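DNA photolyase (Agrobacterium tumefaciens, PDB 4U63) repairs cyclobutane pyrimidine dimers in DNA with light, using a bound flavin-adenine dinucleotide as cofactor and a methenyltetrahydrofolate as antenna chromophore. Local coordinates at residues A[167-170]-A[171-175]; A[225-228]-A[229-233]; A[320-323]-A[324-327]; A[359-362]-A[363-366]. One frame throughout, in Å; residues are numbered along the deposited sequence. Where two conformers were deposited one is given.

Contact 1 of 4, residues A[167-170]-A[171-175]. With SO4 (sulfate ion), chain G.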
loop_
_atom_site.group_PDB
_atom_site.type_symbol
_atom_site.label_atom_id
_atom_site.label_comp_id
_atom_site.label_asym_id
_atom_site.label_seq_id
_atom_site.Cartn_x
_atom_site.Cartn_y
_atom_site.Cartn_z
ATOM N N VAL A 167 -7.101 -19.585 2.370
ATOM C CA VAL A 167 -8.372 -19.153 1.764
ATOM C C VAL A 167 -8.961 -18.002 2.583
ATOM O O VAL A 167 -8.979 -18.049 3.818
ATOM C CB VAL A 167 -9.388 -20.326 1.725
ATOM C CG1 VAL A 167 -10.657 -19.943 0.964
ATOM C CG2 VAL A 167 -8.752 -21.561 1.090
ATOM N N TYR A 168 -9.462 -16.974 1.896
ATOM C CA TYR A 168 -9.905 -15.755 2.576
ATOM C C TYR A 168 -11.062 -15.943 3.556
ATOM O O TYR A 168 -10.963 -15.527 4.690
ATOM C CB TYR A 168 -10.278 -14.674 1.577
ATOM C CG TYR A 168 -10.817 -13.436 2.263
ATOM C CD1 TYR A 168 -9.961 -12.501 2.825
ATOM C CD2 TYR A 168 -12.191 -13.232 2.394
ATOM C CE1 TYR A 168 -10.457 -11.363 3.465
ATOM C CE2 TYR A 168 -12.688 -12.113 3.032
ATOM C CZ TYR A 168 -11.817 -11.189 3.573
ATOM O OH TYR A 168 -12.307 -10.075 4.202
ATOM N N THR A 169 -12.151 -16.553 3.118
ATOM C CA THR A 169 -13.362 -16.559 3.938
ATOM C C THR A 169 -13.146 -17.141 5.355
ATOM O O THR A 169 -13.536 -16.513 6.320
ATOM C CB THR A 169 -14.547 -17.185 3.188
ATOM O OG1 THR A 169 -14.882 -16.339 2.082
ATOM C CG2 THR A 169 -15.768 -17.305 4.095
ATOM N N PRO A 170 -12.502 -18.326 5.489
ATOM C CA PRO A 170 -12.245 -18.819 6.865
ATOM C C PRO A 170 -11.343 -17.881 7.715
ATOM O O PRO A 170 -11.532 -17.754 8.929
ATOM C CB PRO A 170 -11.584 -20.187 6.633
ATOM C CG PRO A 170 -12.005 -20.590 5.255
ATOM C CD PRO A 170 -12.109 -19.309 4.469
ATOM N N PHE A 171 -10.378 -17.232 7.061
ATOM C CA PHE A 171 -9.484 -16.266 7.701
ATOM C C PHE A 171 -10.298 -15.042 8.192
ATOM O O PHE A 171 -10.160 -14.610 9.335
ATOM C CB PHE A 171 -8.390 -15.872 6.700
ATOM C CG PHE A 171 -7.424 -14.854 7.202
ATOM C CD1 PHE A 171 -6.331 -15.218 7.976
ATOM C CD2 PHE A 171 -7.594 -13.520 6.886
ATOM C CE1 PHE A 171 -5.431 -14.261 8.426
ATOM C CE2 PHE A 171 -6.703 -12.568 7.339
ATOM C CZ PHE A 171 -5.633 -12.934 8.112
ATOM N N TRP A 172 -11.154 -14.520 7.324
ATOM C CA TRP A 172 -12.088 -13.450 7.712
ATOM C C TRP A 172 -12.953 -13.857 8.909
ATOM O O TRP A 172 -13.101 -13.090 9.864
ATOM C CB TRP A 172 -12.981 -13.038 6.538
ATOM C CG TRP A 172 -14.290 -12.452 6.956
ATOM C CD1 TRP A 172 -15.516 -13.034 6.842
ATOM C CD2 TRP A 172 -14.507 -11.178 7.586
ATOM N NE1 TRP A 172 -16.481 -12.198 7.340
ATOM C CE2 TRP A 172 -15.888 -11.052 7.803
ATOM C CE3 TRP A 172 -13.664 -10.126 7.977
ATOM C CZ2 TRP A 172 -16.461 -9.911 8.402
ATOM C CZ3 TRP A 172 -14.237 -8.982 8.567
ATOM C CH2 TRP A 172 -15.616 -8.899 8.774
ATOM N N ARG A 173 -13.519 -15.057 8.860
ATOM C CA ARG A 173 -14.364 -15.523 9.960
ATOM C C ARG A 173 -13.571 -15.622 11.271
ATOM O O ARG A 173 -14.081 -15.261 12.327
ATOM C CB ARG A 173 -15.072 -16.831 9.589
ATOM C CG ARG A 173 -16.161 -16.583 8.553
ATOM C CD ARG A 173 -16.831 -17.839 8.029
ATOM N NE ARG A 173 -17.808 -17.483 6.993
ATOM C CZ ARG A 173 -18.410 -18.341 6.172
ATOM N NH1 ARG A 173 -18.151 -19.644 6.236
ATOM N NH2 ARG A 173 -19.281 -17.889 5.269
ATOM N N ALA A 174 -12.324 -16.082 11.202
ATOM C CA ALA A 174 -11.454 -16.115 12.393
ATOM C C ALA A 174 -11.207 -14.712 12.981
ATOM O O ALA A 174 -11.347 -14.507 14.182
ATOM C CB ALA A 174 -10.135 -16.785 12.073
ATOM N N LEU A 175 -10.840 -13.752 12.133
ATOM C CA LEU A 175 -10.599 -12.373 12.597
ATOM C C LEU A 175 -11.882 -11.663 13.042
ATOM O O LEU A 175 -11.863 -10.924 14.019
ATOM C CB LEU A 175 -9.862 -11.538 11.545
ATOM C CG LEU A 175 -8.332 -11.628 11.629
ATOM C CD1 LEU A 175 -7.824 -13.013 11.282
ATOM C CD2 LEU A 175 -7.688 -10.599 10.727
HETATM S S SO4 G . -19.136 -14.189 5.387
HETATM O O1 SO4 G . -18.416 -14.866 6.488
HETATM O O2 SO4 G . -19.695 -12.901 5.870
HETATM O O3 SO4 G . -18.199 -13.933 4.274
HETATM O O4 SO4 G . -20.231 -15.072 4.922
#

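Contact 2 of 4, residues A[225-228]-A[229-233]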
loop_
_atom_site.group_PDB
_atom_site.type_symbol
_atom_site.label_atom_id
_atom_site.label_comp_id
_atom_site.label_asym_id
_atom_site.label_seq_id
_atom_site.Cartn_x
_atom_site.Cartn_y
_atom_site.Cartn_z
ATOM N N PRO A 225 0.179 13.455 3.284
ATOM C CA PRO A 225 0.876 12.410 4.033
ATOM C C PRO A 225 1.098 12.755 5.501
ATOM O O PRO A 225 1.282 13.917 5.851
ATOM C CB PRO A 225 2.213 12.295 3.295
ATOM C CG PRO A 225 1.876 12.668 1.907
ATOM C CD PRO A 225 0.945 13.836 2.085
ATOM N N GLY A 226 1.049 11.722 6.333
ATOM C CA GLY A 226 1.307 11.847 7.751
ATOM C C GLY A 226 0.112 11.457 8.585
ATOM O O GLY A 226 -0.974 11.210 8.064
ATOM N N GLU A 227 0.328 11.430 9.896
ATOM C CA GLU A 227 -0.691 11.025 10.853
ATOM C C GLU A 227 -1.945 11.914 10.867
ATOM O O GLU A 227 -3.070 11.410 10.883
ATOM C CB GLU A 227 -0.080 10.994 12.241
ATOM C CG GLU A 227 -1.053 10.528 13.289
ATOM C CD GLU A 227 -0.383 10.214 14.587
ATOM O OE1 GLU A 227 0.599 10.909 14.964
ATOM O OE2 GLU A 227 -0.846 9.265 15.240
ATOM N N THR A 228 -1.752 13.225 10.890
ATOM C CA THR A 228 -2.895 14.160 10.839
ATOM C C THR A 228 -3.741 13.923 9.578
ATOM O O THR A 228 -4.971 13.859 9.651
ATOM C CB THR A 228 -2.429 15.616 10.914
ATOM O OG1 THR A 228 -1.785 15.832 12.177
ATOM C CG2 THR A 228 -3.611 16.589 10.772
ATOM N N GLY A 229 -3.083 13.785 8.434
ATOM C CA GLY A 229 -3.782 13.452 7.185
ATOM C C GLY A 229 -4.521 12.130 7.249
ATOM O O GLY A 229 -5.646 12.023 6.754
ATOM N N ALA A 230 -3.894 11.120 7.867
ATOM C CA ALA A 230 -4.530 9.814 8.027
ATOM C C ALA A 230 -5.815 9.904 8.833
ATOM O O ALA A 230 -6.843 9.355 8.431
ATOM C CB ALA A 230 -3.573 8.809 8.677
ATOM N N LEU A 231 -5.749 10.614 9.957
ATOM C CA LEU A 231 -6.908 10.781 10.838
ATOM C C LEU A 231 -7.999 11.604 10.141
ATOM O O LEU A 231 -9.175 11.296 10.281
ATOM C CB LEU A 231 -6.487 11.386 12.189
ATOM C CG LEU A 231 -5.460 10.533 12.969
ATOM C CD1 LEU A 231 -4.803 11.324 14.097
ATOM C CD2 LEU A 231 -6.079 9.246 13.502
ATOM N N ASP A 232 -7.602 12.621 9.370
ATOM C CA ASP A 232 -8.556 13.384 8.545
ATOM C C ASP A 232 -9.267 12.477 7.524
ATOM O O ASP A 232 -10.475 12.581 7.345
ATOM C CB ASP A 232 -7.867 14.531 7.803
ATOM C CG ASP A 232 -7.464 15.691 8.719
ATOM O OD1 ASP A 232 -7.903 15.761 9.894
ATOM O OD2 ASP A 232 -6.690 16.554 8.248
ATOM N N LYS A 233 -8.519 11.585 6.867
ATOM C CA LYS A 233 -9.130 10.614 5.933
ATOM C C LYS A 233 -10.085 9.663 6.642
ATOM O O LYS A 233 -11.175 9.380 6.156
ATOM C CB LYS A 233 -8.062 9.788 5.206
ATOM C CG LYS A 233 -7.342 10.538 4.100
ATOM C CD LYS A 233 -8.140 10.574 2.809
ATOM C CE LYS A 233 -7.297 11.041 1.628
ATOM N NZ LYS A 233 -6.904 12.471 1.741
HETATM O O HOH W 1 -0.218 14.847 8.066
#

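Contact 3 of 4, residues A[320-323]-A[324-327]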
loop_
_atom_site.group_PDB
_atom_site.type_symbol
_atom_site.label_atom_id
_atom_site.label_comp_id
_atom_site.label_asym_id
_atom_site.label_seq_id
_atom_site.Cartn_x
_atom_site.Cartn_y
_atom_site.Cartn_z
ATOM N N ASP A 320 3.416 -23.386 -8.874
ATOM C CA ASP A 320 4.588 -23.599 -9.739
ATOM C C ASP A 320 4.258 -24.199 -11.113
ATOM O O ASP A 320 5.130 -24.268 -11.967
ATOM C CB ASP A 320 5.693 -24.411 -9.029
ATOM C CG ASP A 320 5.271 -25.830 -8.662
ATOM O OD1 ASP A 320 4.177 -26.283 -9.058
ATOM O OD2 ASP A 320 6.062 -26.500 -7.966
ATOM N N SER A 321 3.008 -24.619 -11.325
ATOM C CA SER A 321 2.559 -25.045 -12.652
ATOM C C SER A 321 2.680 -23.917 -13.673
ATOM O O SER A 321 2.775 -24.180 -14.865
ATOM C CB SER A 321 1.115 -25.555 -12.623
ATOM O OG SER A 321 1.012 -26.762 -11.895
ATOM N N PHE A 322 2.673 -22.669 -13.205
ATOM C CA PHE A 322 2.854 -21.513 -14.092
ATOM C C PHE A 322 4.300 -21.170 -14.423
ATOM O O PHE A 322 4.542 -20.262 -15.213
ATOM C CB PHE A 322 2.165 -20.279 -13.503
ATOM C CG PHE A 322 0.676 -20.302 -13.649
ATOM C CD1 PHE A 322 0.088 -20.134 -14.899
ATOM C CD2 PHE A 322 -0.141 -20.485 -12.549
ATOM C CE1 PHE A 322 -1.288 -20.150 -15.044
ATOM C CE2 PHE A 322 -1.524 -20.504 -12.685
ATOM C CZ PHE A 322 -2.100 -20.336 -13.931
ATOM N N ASP A 323 5.266 -21.884 -13.849
ATOM C CA ASP A 323 6.677 -21.537 -14.041
ATOM C C ASP A 323 7.105 -21.593 -15.496
ATOM O O ASP A 323 7.914 -20.772 -15.938
ATOM C CB ASP A 323 7.591 -22.456 -13.232
ATOM C CG ASP A 323 7.582 -22.140 -11.757
ATOM O OD1 ASP A 323 6.860 -21.219 -11.321
ATOM O OD2 ASP A 323 8.313 -22.826 -11.031
ATOM N N ALA A 324 6.555 -22.541 -16.234
ATOM C CA ALA A 324 6.920 -22.715 -17.634
ATOM C C ALA A 324 6.069 -21.884 -18.593
ATOM O O ALA A 324 6.213 -22.021 -19.802
ATOM C CB ALA A 324 6.847 -24.186 -18.010
ATOM N N PHE A 325 5.194 -21.023 -18.068
ATOM C CA PHE A 325 4.356 -20.177 -18.911
ATOM C C PHE A 325 5.246 -19.318 -19.802
ATOM O O PHE A 325 6.226 -18.750 -19.324
ATOM C CB PHE A 325 3.449 -19.294 -18.059
ATOM C CG PHE A 325 2.252 -18.797 -18.788
ATOM C CD1 PHE A 325 2.329 -17.669 -19.584
ATOM C CD2 PHE A 325 1.045 -19.465 -18.689
ATOM C CE1 PHE A 325 1.215 -17.212 -20.267
ATOM C CE2 PHE A 325 -0.073 -19.016 -19.364
ATOM C CZ PHE A 325 0.011 -17.892 -20.158
ATOM N N SER A 326 4.912 -19.235 -21.089
ATOM C CA SER A 326 5.729 -18.482 -22.051
ATOM C C SER A 326 5.165 -17.078 -22.255
ATOM O O SER A 326 4.235 -16.869 -23.029
ATOM C CB SER A 326 5.828 -19.221 -23.388
ATOM O OG SER A 326 6.722 -18.550 -24.266
ATOM N N TRP A 327 5.739 -16.114 -21.546
ATOM C CA TRP A 327 5.278 -14.728 -21.634
ATOM C C TRP A 327 5.847 -14.107 -22.886
ATOM O O TRP A 327 6.927 -14.494 -23.336
ATOM C CB TRP A 327 5.715 -13.923 -20.409
ATOM C CG TRP A 327 5.221 -14.501 -19.130
ATOM C CD1 TRP A 327 5.966 -15.082 -18.154
ATOM C CD2 TRP A 327 3.857 -14.576 -18.697
ATOM N NE1 TRP A 327 5.152 -15.511 -17.128
ATOM C CE2 TRP A 327 3.853 -15.212 -17.439
ATOM C CE3 TRP A 327 2.641 -14.164 -19.250
ATOM C CZ2 TRP A 327 2.677 -15.448 -16.722
ATOM C CZ3 TRP A 327 1.467 -14.396 -18.537
ATOM C CH2 TRP A 327 1.493 -15.035 -17.289
HETATM O O HOH W 2 5.479 -25.135 -15.345
HETATM O O HOH W 3 5.153 -17.081 -14.487
HETATM O O HOH W 4 6.765 -18.109 -16.631
#

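Contact 4 of 4, residues A[359-362]-A[363-366]. With FAD (flavin-adenine dinucleotide), chain C.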
loop_
_atom_site.group_PDB
_atom_site.type_symbol
_atom_site.label_atom_id
_atom_site.label_comp_id
_atom_site.label_asym_id
_atom_site.label_seq_id
_atom_site.Cartn_x
_atom_site.Cartn_y
_atom_site.Cartn_z
ATOM N N THR A 359 -2.379 6.546 -7.369
ATOM C CA THR A 359 -3.288 5.510 -6.911
ATOM C C THR A 359 -4.226 5.115 -8.038
ATOM O O THR A 359 -4.289 5.777 -9.061
ATOM C CB THR A 359 -4.090 5.965 -5.673
ATOM O OG1 THR A 359 -4.725 4.836 -5.074
ATOM C CG2 THR A 359 -5.129 7.034 -6.029
ATOM N N MET A 360 -4.960 4.032 -7.830
ATOM C CA MET A 360 -5.921 3.570 -8.811
ATOM C C MET A 360 -7.058 2.884 -8.088
ATOM O O MET A 360 -6.837 2.170 -7.098
ATOM C CB MET A 360 -5.251 2.613 -9.804
ATOM C CG MET A 360 -6.097 2.282 -11.031
ATOM S SD MET A 360 -5.427 0.976 -12.072
ATOM C CE MET A 360 -3.733 1.540 -12.287
ATOM N N HIS A 361 -8.276 3.094 -8.574
ATOM C CA HIS A 361 -9.444 2.408 -7.999
ATOM C C HIS A 361 -9.234 0.890 -8.061
ATOM O O HIS A 361 -8.751 0.383 -9.067
ATOM C CB HIS A 361 -10.699 2.799 -8.763
ATOM C CG HIS A 361 -11.956 2.310 -8.133
ATOM N ND1 HIS A 361 -12.470 1.067 -8.396
ATOM C CD2 HIS A 361 -12.799 2.891 -7.247
ATOM C CE1 HIS A 361 -13.585 0.898 -7.709
ATOM N NE2 HIS A 361 -13.806 1.991 -7.000
ATOM N N ASN A 362 -9.605 0.166 -6.999
ATOM C CA ASN A 362 -9.335 -1.283 -6.943
ATOM C C ASN A 362 -9.901 -2.101 -8.106
ATOM O O ASN A 362 -9.226 -2.995 -8.636
ATOM C CB ASN A 362 -9.833 -1.917 -5.646
ATOM C CG ASN A 362 -9.589 -3.434 -5.623
ATOM O OD1 ASN A 362 -8.453 -3.884 -5.485
ATOM N ND2 ASN A 362 -10.655 -4.220 -5.798
ATOM N N ARG A 363 -11.144 -1.832 -8.472
ATOM C CA ARG A 363 -11.749 -2.507 -9.625
ATOM C C ARG A 363 -10.894 -2.319 -10.875
ATOM O O ARG A 363 -10.677 -3.254 -11.637
ATOM C CB ARG A 363 -13.180 -2.030 -9.867
ATOM C CG ARG A 363 -13.859 -2.596 -11.112
ATOM C CD ARG A 363 -13.844 -4.114 -11.191
ATOM N NE ARG A 363 -14.562 -4.746 -10.091
ATOM C CZ ARG A 363 -14.790 -6.056 -9.994
ATOM N NH1 ARG A 363 -14.352 -6.899 -10.932
ATOM N NH2 ARG A 363 -15.459 -6.535 -8.948
ATOM N N VAL A 364 -10.394 -1.105 -11.060
ATOM C CA VAL A 364 -9.603 -0.797 -12.236
ATOM C C VAL A 364 -8.204 -1.435 -12.115
ATOM O O VAL A 364 -7.623 -1.844 -13.136
ATOM C CB VAL A 364 -9.586 0.725 -12.523
ATOM C CG1 VAL A 364 -8.871 1.000 -13.820
ATOM C CG2 VAL A 364 -11.019 1.261 -12.609
ATOM N N ARG A 365 -7.663 -1.549 -10.891
ATOM C CA ARG A 365 -6.410 -2.310 -10.707
ATOM C C ARG A 365 -6.557 -3.736 -11.225
ATOM O O ARG A 365 -5.672 -4.245 -11.914
ATOM C CB ARG A 365 -5.946 -2.345 -9.250
ATOM C CG ARG A 365 -5.561 -1.006 -8.681
ATOM C CD ARG A 365 -4.778 -1.112 -7.386
ATOM N NE ARG A 365 -4.900 0.116 -6.611
ATOM C CZ ARG A 365 -4.144 0.485 -5.574
ATOM N NH1 ARG A 365 -3.123 -0.252 -5.138
ATOM N NH2 ARG A 365 -4.415 1.637 -4.971
ATOM N N MET A 366 -7.678 -4.380 -10.893
ATOM C CA MET A 366 -7.929 -5.741 -11.366
ATOM C C MET A 366 -8.016 -5.777 -12.899
ATOM O O MET A 366 -7.455 -6.660 -13.543
ATOM C CB MET A 366 -9.216 -6.305 -10.759
ATOM C CG MET A 366 -9.190 -6.463 -9.250
ATOM S SD MET A 366 -10.800 -6.962 -8.600
ATOM C CE MET A 366 -10.876 -8.638 -9.220
HETATM P PA FAD C . -10.904 0.841 0.787
HETATM O O1A FAD C . -11.931 0.237 -0.115
HETATM O O2A FAD C . -11.264 2.059 1.572
HETATM O O5B FAD C . -10.376 -0.346 1.730
HETATM C C5B FAD C . -9.826 -0.101 3.029
HETATM C C4B FAD C . -8.446 -0.724 3.185
HETATM O O4B FAD C . -8.493 -2.139 3.012
HETATM C C3B FAD C . -7.442 -0.231 2.170
HETATM O O3B FAD C . -6.907 1.057 2.518
HETATM C C2B FAD C . -6.421 -1.348 2.178
HETATM O O2B FAD C . -5.504 -1.216 3.267
HETATM C C1B FAD C . -7.271 -2.575 2.395
HETATM N N9A FAD C . -7.636 -3.284 1.149
HETATM C C8A FAD C . -8.742 -3.074 0.414
HETATM N N7A FAD C . -8.792 -3.910 -0.644
HETATM C C5A FAD C . -7.698 -4.700 -0.584
HETATM C C6A FAD C . -7.149 -5.783 -1.404
HETATM N N6A FAD C . -7.805 -6.197 -2.507
HETATM N N1A FAD C . -5.978 -6.328 -1.005
HETATM C C2A FAD C . -5.321 -5.898 0.098
HETATM N N3A FAD C . -5.780 -4.907 0.890
HETATM C C4A FAD C . -6.939 -4.285 0.596
HETATM N N1 FAD C . -3.337 -2.332 -1.831
HETATM C C2 FAD C . -2.334 -1.767 -1.125
HETATM O O2 FAD C . -2.611 -1.331 0.015
HETATM N N3 FAD C . -1.073 -1.674 -1.617
HETATM C C4 FAD C . -0.742 -2.145 -2.846
HETATM O O4 FAD C . 0.433 -2.070 -3.292
HETATM C C4X FAD C . -1.794 -2.765 -3.676
HETATM N N5 FAD C . -1.569 -3.245 -4.935
HETATM C C5X FAD C . -2.571 -3.833 -5.651
HETATM C C6 FAD C . -2.339 -4.348 -6.919
HETATM C C7 FAD C . -3.362 -4.940 -7.667
HETATM C C7M FAD C . -3.089 -5.494 -9.047
HETATM C C8 FAD C . -4.729 -5.019 -7.106
HETATM C C8M FAD C . -5.874 -5.653 -7.866
HETATM C C9 FAD C . -4.966 -4.511 -5.857
HETATM C C9A FAD C . -3.957 -3.920 -5.090
HETATM N N10 FAD C . -4.216 -3.388 -3.792
HETATM C C10 FAD C . -3.150 -2.820 -3.074
HETATM C "C1'" FAD C . -5.531 -3.496 -3.148
HETATM C "C2'" FAD C . -6.546 -2.386 -3.305
HETATM O "O2'" FAD C . -6.750 -2.124 -4.698
HETATM C "C3'" FAD C . -6.146 -1.130 -2.555
HETATM O "O3'" FAD C . -5.884 -1.418 -1.185
HETATM C "C4'" FAD C . -7.277 -0.108 -2.662
HETATM O "O4'" FAD C . -7.378 0.335 -4.013
HETATM C "C5'" FAD C . -6.986 1.064 -1.747
HETATM O "O5'" FAD C . -8.016 2.062 -1.812
HETATM P P FAD C . -8.798 2.450 -0.464
HETATM O O1P FAD C . -9.744 3.554 -0.784
HETATM O O2P FAD C . -7.823 2.728 0.645
HETATM O O3P FAD C . -9.596 1.093 -0.142
#

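Contact 1 of 4, residues A[167-170]-A[171-175]
Thr169 and Arg173 run side by side along one flank of the helix, and the methyl CG2 of Thr169 sits over the centre of one guanidinium face, 3.5 Å from Arg173 CZ. With OG1 beside the backbone N (chi1 -66°), CG2 is anti to that N and lies against the guanidinium. The edge of this group faces a sulfate ion, probably from the crystallisation liquor. Arg173 NE gives O1 of the sulfate a nearly straight bond of 2.7 Å, and Arg173 NH2 reaches O4 at 3.0 Å; Lys295 binds the same ion. On the adjoining flank, Tyr168 and Trp172 also lie side by side. Tyr168 CE2 touches Trp172 CB at 3.6 Å, while the two ring planes, only 8° apart, are slid so far that they barely overlap. This is the opening of helix 168-177, with Val167 as N-cap residue, and its first i to i+4 bonds include Trp172 N to Tyr168 O at 2.8 Å and Arg173 N to Thr169 O at 2.9 Å. Further out, Tyr168 OH is hydrogen-bonded to the carbonyl of Lys295 and the Tyr168 ring stacks on Trp299. Phe171 turns inward to meet Phe302 and His305 on helix 287-309.

Contact 2 of 4, residues A[225-228]-A[229-233]
Thr228 O stands over one face of the Asp232 carboxylate, 3.2 Å from CG, although both groups are acceptors and share no hydrogen bond. Asp232 folds back along its own helix, CG anti to the carbonyl carbon (chi1 -72°), and its OD2 passes alongside the Thr228 methyl, 4.0 Å from CG2. Glu227 instead extends away, and its two carboxylate oxygens accept from Leu37 N and Ser38 N. Its aliphatic part remains near the helix, where CG meets Leu231 CD1 at 3.9 Å, the two side chains lying side by side and pointing the same way. These are the first turns of helix 227-238, with Gly226 at the N-cap. At phi 119° and psi 174°, a side chain on Gly226 would press against the preceding carbonyl oxygen, a conformation adopted easily only without CB. Its carbonyl receives Ala230 N at 2.9 Å, and Leu231 N follows onto Glu227 O at 2.9 Å. A water bridges the residue before the N-cap to the first turn, accepting from Gly229 N at 3.1 Å and donating to Pro225 O at 2.8 Å. Beyond, Pro225 packs on Trp72, Trp73 and His76 of helix 68-87, while Ala230 meets His263 of helix 261-265.

Contact 3 of 4, residues A[320-323]-A[324-327]
Phe322 and Phe325 form the packed side of this turn, their side chains alongside each other and pointing the same way. Phe325 CD2 approaches the edge of the Phe322 ring, near its plane, and comes within 4.0 Å of Phe322 CD1. Phe325 has CG anti to its own N (chi1 -159°), which carries the ring inward from the turn towards Ala490 and Val494 of helix 480-495 and towards the ring of Phe416. The next aromatic joins from the other direction: Phe325 CD1 lies 3.3 Å above the plane of the Trp327 ring, offset towards its rim. The backbone between the two phenylalanines is a type I beta turn, closed by Phe325 N to Phe322 O at 3.0 Å. It overlaps a short 3-10 segment that includes Asp320, in the loop that leads from helix 287-309 to helix 331-338. The opposite character prevails at the turn's outer positions, Asp323 and Ala324, which are exposed, with water at several of their backbone atoms. One water accepts from Ala324 N at 2.9 Å and donates to Ser321 O at 2.9 Å. A second lies in donating reach of Asp323 O and Phe325 O, with more acceptors around it than protons, while a third accepts from Trp327 NE1 at 3.1 Å. Asp323 OD1 is held by Asn317 ND2 within the same loop.

Contact 4 of 4, residues A[359-362]-A[363-366]
The chain runs extended through Thr359 and Met360 and then turns into helix 362-375 at His361, the N-cap residue, whose carbonyl takes Arg365 N at 2.9 Å. His361 ND1 adds a weak capping bond from Arg363 N. From the first turn, Arg365 sends an outstretched chain back to Met360, where its NE and NH2 both converge on Met360 O, at 2.9 Å (167°) and 3.3 Å. Met360 O lies in the guanidinium plane, as does the flavin N5 at the edge, and Arg365 NH1 comes within 3.2 Å of C4X of the flavin. A salt bridge from NH2 to Asp393 fixes the group further. Met360 SD packs against Val364 CG1 at 3.9 Å, the side chains crossing at about a right angle. Asn362, with CG anti to its backbone N (chi1 178°), turns its amide to the ribityl chain, where OD1 accepts from FAD O2' at 2.6 Å. Met366 CG rests 3.7 Å from the flavin methyl C8M. A guanidinium held so near C4X and N5 would probably stabilise negative charge on the flavin ring, consistent with the reduced, anionic flavin that photolyases use in repair, although its salt bridge to Asp393 would temper this.

The four contacts follow one another along the chain, each a local contact within one continuous stretch and none touching another. Contact 1 opens helix 168-177 in the N-terminal photolyase region, contact 2 opens helix 227-238, and contacts 3 and 4 fall in the FAD-binding region. Contact 4 lies nearest the chain's centre and lines the flavin pocket, with the centres of contacts 1 and 2 about 23 Å and 22 Å from its own. Contact 3 is peripheral, its centre about 42 Å from that of contact 2 and on the opposite side of the chain's centre. Helix 287-309 backs contact 1, and the loop following it carries contact 3, so these two sites are linked through that helix and loop.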